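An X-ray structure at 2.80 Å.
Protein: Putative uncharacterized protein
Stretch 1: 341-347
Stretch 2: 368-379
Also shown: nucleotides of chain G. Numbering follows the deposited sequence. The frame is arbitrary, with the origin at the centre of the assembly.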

# COMPACT_ATOMS: atom_id res chain seq x y z
N GLU C 341 -1.66 19.93 -35.19
CA GLU C 341 -1.01 19.41 -33.99
C GLU C 341 -1.73 18.12 -33.62
O GLU C 341 -2.93 17.99 -33.85
N TYR C 342 -1.00 17.17 -33.05
CA TYR C 342 -1.63 15.93 -32.64
C TYR C 342 -1.65 15.83 -31.13
O TYR C 342 -0.62 15.96 -30.49
N ARG C 343 -2.83 15.64 -30.58
CA ARG C 343 -2.99 15.50 -29.15
C ARG C 343 -3.60 14.15 -28.82
O ARG C 343 -4.36 13.59 -29.61
N TYR C 344 -3.27 13.62 -27.65
CA TYR C 344 -3.81 12.34 -27.21
C TYR C 344 -5.22 12.46 -26.67
O TYR C 344 -5.59 13.44 -26.03
N ILE C 345 -6.00 11.42 -26.97
CA ILE C 345 -7.27 11.14 -26.29
C ILE C 345 -7.26 9.68 -25.86
O ILE C 345 -8.06 8.86 -26.31
N LEU C 346 -6.34 9.37 -24.97
CA LEU C 346 -6.02 8.01 -24.60
C LEU C 346 -7.16 7.25 -23.93
O LEU C 346 -7.75 7.72 -22.95
N SER C 347 -7.45 6.06 -24.44
CA SER C 347 -8.38 5.16 -23.79
C SER C 347 -7.63 3.90 -23.35
O SER C 347 -7.22 3.09 -24.19
N GLN C 368 3.80 10.16 -21.29
CA GLN C 368 4.66 9.28 -20.50
C GLN C 368 4.15 7.84 -20.53
O GLN C 368 4.92 6.90 -20.37
N LEU C 369 2.86 7.67 -20.75
CA LEU C 369 2.36 6.32 -20.85
C LEU C 369 2.84 5.62 -22.12
O LEU C 369 2.81 4.41 -22.20
N ILE C 370 3.30 6.40 -23.10
CA ILE C 370 3.74 5.86 -24.38
C ILE C 370 5.21 6.21 -24.66
O ILE C 370 5.87 5.56 -25.47
N GLY C 371 5.73 7.21 -23.95
CA GLY C 371 7.14 7.58 -24.02
C GLY C 371 7.39 8.37 -25.28
O GLY C 371 8.49 8.32 -25.85
N MET C 372 6.37 9.10 -25.72
CA MET C 372 6.35 9.72 -27.03
C MET C 372 5.21 10.71 -27.12
O MET C 372 4.12 10.44 -26.62
N SER C 373 5.44 11.86 -27.74
CA SER C 373 4.36 12.80 -28.03
C SER C 373 3.47 12.21 -29.12
O SER C 373 3.90 11.32 -29.87
N ALA C 374 2.24 12.71 -29.21
CA ALA C 374 1.30 12.22 -30.23
C ALA C 374 1.79 12.45 -31.66
O ALA C 374 1.48 11.67 -32.57
N GLY C 375 2.58 13.52 -31.84
CA GLY C 375 3.22 13.81 -33.11
C GLY C 375 4.22 12.73 -33.49
O GLY C 375 4.22 12.25 -34.63
N GLU C 376 5.04 12.34 -32.52
CA GLU C 376 6.08 11.32 -32.72
C GLU C 376 5.45 9.96 -33.05
O GLU C 376 5.97 9.19 -33.87
N LEU C 377 4.34 9.67 -32.40
CA LEU C 377 3.62 8.44 -32.63
C LEU C 377 3.09 8.38 -34.05
O LEU C 377 3.23 7.36 -34.74
N HIS C 378 2.48 9.49 -34.47
CA HIS C 378 1.87 9.66 -35.78
C HIS C 378 2.84 9.37 -36.88
O HIS C 378 2.56 8.59 -37.79
N LYS C 379 4.01 9.98 -36.79
CA LYS C 379 5.07 9.78 -37.76
C LYS C 379 5.50 8.31 -37.83
O LYS C 379 5.74 7.77 -38.91

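Stretch 1 is a strand, and stretch 2 runs from the last part of one helix through a turn into a second helix. The strand crosses helix 374-379 at 102°, with the axes 7.4 Å apart at closest approach.

Q368 takes no part in it. L369 points toward the strand, with chi1 between wells at -105° and chi2 p. Its CD2 lies 3.9 Å from L346 CD2, an apolar contact. I370 also points toward the strand, with chi1 m and chi2 t. Its CD1 serves two partners: it is 3.8 Å from L346 CD1 and 3.7 Å from Y344 CE2. L346 has chi1 t and touches both L369 and I370.

G371 has positive phi, which favours glycine, and makes no contact with the strand. M372 contributes mainly through its backbone. Its side chain starts sideways and its end leads away. Y344 OH donates a hydrogen bond to M372 O at 2.9 Å. Y344 has chi1 m. Its CA-to-CB bond points sideways, but the ring end comes nearer to stretch 2 and carries the hydroxyl to the turn.

S373 points away from the strand and caps the second helix. E376 N donates to S373 OG at 3.1 Å. S373 N in turn donates to E376 OE1 at 2.6 Å, and a weak bond runs from S373 OG to E376 OE1 at 3.3 Å.

A374 is buried and points toward the strand. Its CB sits over the face of the Y344 ring, 3.7 Å from the ring centroid, a CH-pi contact. The same CB is 3.9 Å from Y342 CB and 3.2 Å from Y342 O. The backbones come close here, with A374 CA 5.3 Å from Y342 CA.

G375 N lies 4.0 Å from Y342 CB. The E376 side chain, with chi1 m, does not touch the strand. L377 points toward it, with both chi angles between wells. Its CB is 3.7 Å from Y344 OH, and its CD1 is near the edge of the Y344 ring, 4.2 Å from CE2.

H378 points toward the strand with chi1 t. Its ring stacks face to face on the Y342 ring, whose chi1 is m. The centroids are 3.9 Å apart and the planes meet at 23°. K379 does not touch the strand.

At the end of stretch 1, S347 OG donates a hydrogen bond to O2 of DT18 of chain G at 2.8 Å.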

# COMPACT_ATOMS: atom_id res chain seq x y z
CB GLU C 341 -1.13 20.40 -32.84
CG GLU C 341 0.16 20.62 -32.06
CD GLU C 341 0.87 21.89 -32.49
OE1 GLU C 341 0.47 22.98 -32.01
OE2 GLU C 341 1.82 21.80 -33.31
CB TYR C 342 -0.95 14.72 -33.27
CG TYR C 342 -1.04 14.70 -34.79
CD1 TYR C 342 0.02 15.17 -35.57
CD2 TYR C 342 -2.19 14.23 -35.44
CE1 TYR C 342 -0.05 15.15 -36.96
CE2 TYR C 342 -2.27 14.21 -36.83
CZ TYR C 342 -1.19 14.68 -37.58
OH TYR C 342 -1.25 14.67 -38.96
CB ARG C 343 -3.87 16.62 -28.59
CG ARG C 343 -3.22 17.99 -28.61
CD ARG C 343 -3.97 18.98 -27.73
NE ARG C 343 -3.55 18.98 -26.33
CZ ARG C 343 -2.45 19.58 -25.86
NH1 ARG C 343 -1.62 20.24 -26.66
NH2 ARG C 343 -2.18 19.53 -24.56
CB TYR C 344 -2.92 11.70 -26.13
CG TYR C 344 -1.65 11.05 -26.66
CD1 TYR C 344 -0.39 11.51 -26.26
CD2 TYR C 344 -1.70 9.99 -27.56
CE1 TYR C 344 0.78 10.93 -26.73
CE2 TYR C 344 -0.53 9.41 -28.04
CZ TYR C 344 0.70 9.89 -27.62
OH TYR C 344 1.84 9.31 -28.10
CB ILE C 345 -8.48 11.50 -27.18
CG1 ILE C 345 -8.14 11.26 -28.67
CG2 ILE C 345 -8.84 12.95 -26.94
CD1 ILE C 345 -9.27 11.45 -29.66
CB LEU C 346 -4.82 8.03 -23.67
CG LEU C 346 -4.29 6.69 -23.18
CD1 LEU C 346 -3.06 6.34 -24.00
CD2 LEU C 346 -3.91 6.80 -21.70
CB SER C 347 -9.51 4.79 -24.74
OG SER C 347 -10.69 4.54 -24.01
CB GLN C 368 4.77 9.76 -19.06
CG GLN C 368 3.43 9.99 -18.38
CD GLN C 368 3.52 9.92 -16.87
OE1 GLN C 368 4.23 9.06 -16.31
NE2 GLN C 368 2.79 10.81 -16.19
CB LEU C 369 0.84 6.29 -20.72
CG LEU C 369 0.40 5.77 -19.35
CD1 LEU C 369 0.78 6.69 -18.19
CD2 LEU C 369 -1.09 5.51 -19.33
CB ILE C 370 2.80 6.32 -25.53
CG1 ILE C 370 1.40 5.76 -25.28
CG2 ILE C 370 3.30 5.86 -26.90
CD1 ILE C 370 0.29 6.61 -25.84
CB MET C 372 6.11 8.63 -28.04
CG MET C 372 6.83 8.82 -29.33
SD MET C 372 6.41 7.45 -30.42
CE MET C 372 7.07 6.07 -29.48
CB SER C 373 4.92 14.12 -28.51
OG SER C 373 5.33 14.01 -29.87
CB ALA C 374 -0.09 12.80 -30.02
CB GLU C 376 6.95 11.20 -31.47
CG GLU C 376 7.84 12.40 -31.13
CD GLU C 376 8.53 12.27 -29.77
OE1 GLU C 376 7.84 12.28 -28.73
OE2 GLU C 376 9.79 12.17 -29.73
CB LEU C 377 2.47 8.33 -31.65
CG LEU C 377 2.22 6.97 -31.01
CD1 LEU C 377 0.73 6.75 -30.98
CD2 LEU C 377 2.92 5.83 -31.74
CB HIS C 378 1.32 11.07 -35.90
CG HIS C 378 0.65 11.36 -37.21
ND1 HIS C 378 1.22 12.13 -38.15
CD2 HIS C 378 -0.57 10.93 -37.73
CE1 HIS C 378 0.40 12.19 -39.23
NE2 HIS C 378 -0.70 11.46 -38.96
CB LYS C 379 6.26 10.66 -37.37
CG LYS C 379 7.29 10.85 -38.46
CD LYS C 379 8.42 11.71 -37.94
CE LYS C 379 9.75 11.26 -38.50
NZ LYS C 379 10.70 11.05 -37.36
P DT G 18 -17.36 -1.73 -27.02
OP1 DT G 18 -18.08 -1.95 -28.30
OP2 DT G 18 -17.76 -2.49 -25.81
O5' DT G 18 -15.82 -1.99 -27.29
C5' DT G 18 -15.18 -1.53 -28.49
C4' DT G 18 -13.84 -0.90 -28.17
O4' DT G 18 -14.06 0.21 -27.28
C3' DT G 18 -12.86 -1.82 -27.45
O3' DT G 18 -11.96 -2.49 -28.34
C2' DT G 18 -12.14 -0.92 -26.46
C1' DT G 18 -12.95 0.38 -26.42
N1 DT G 18 -13.46 0.77 -25.10
C2 DT G 18 -13.14 2.03 -24.65
O2 DT G 18 -12.44 2.80 -25.27
N3 DT G 18 -13.68 2.35 -23.43
C4 DT G 18 -14.49 1.56 -22.64
O4 DT G 18 -14.90 1.99 -21.56
C5 DT G 18 -14.80 0.26 -23.18
C7 DT G 18 -15.67 -0.67 -22.39
C6 DT G 18 -14.28 -0.07 -24.37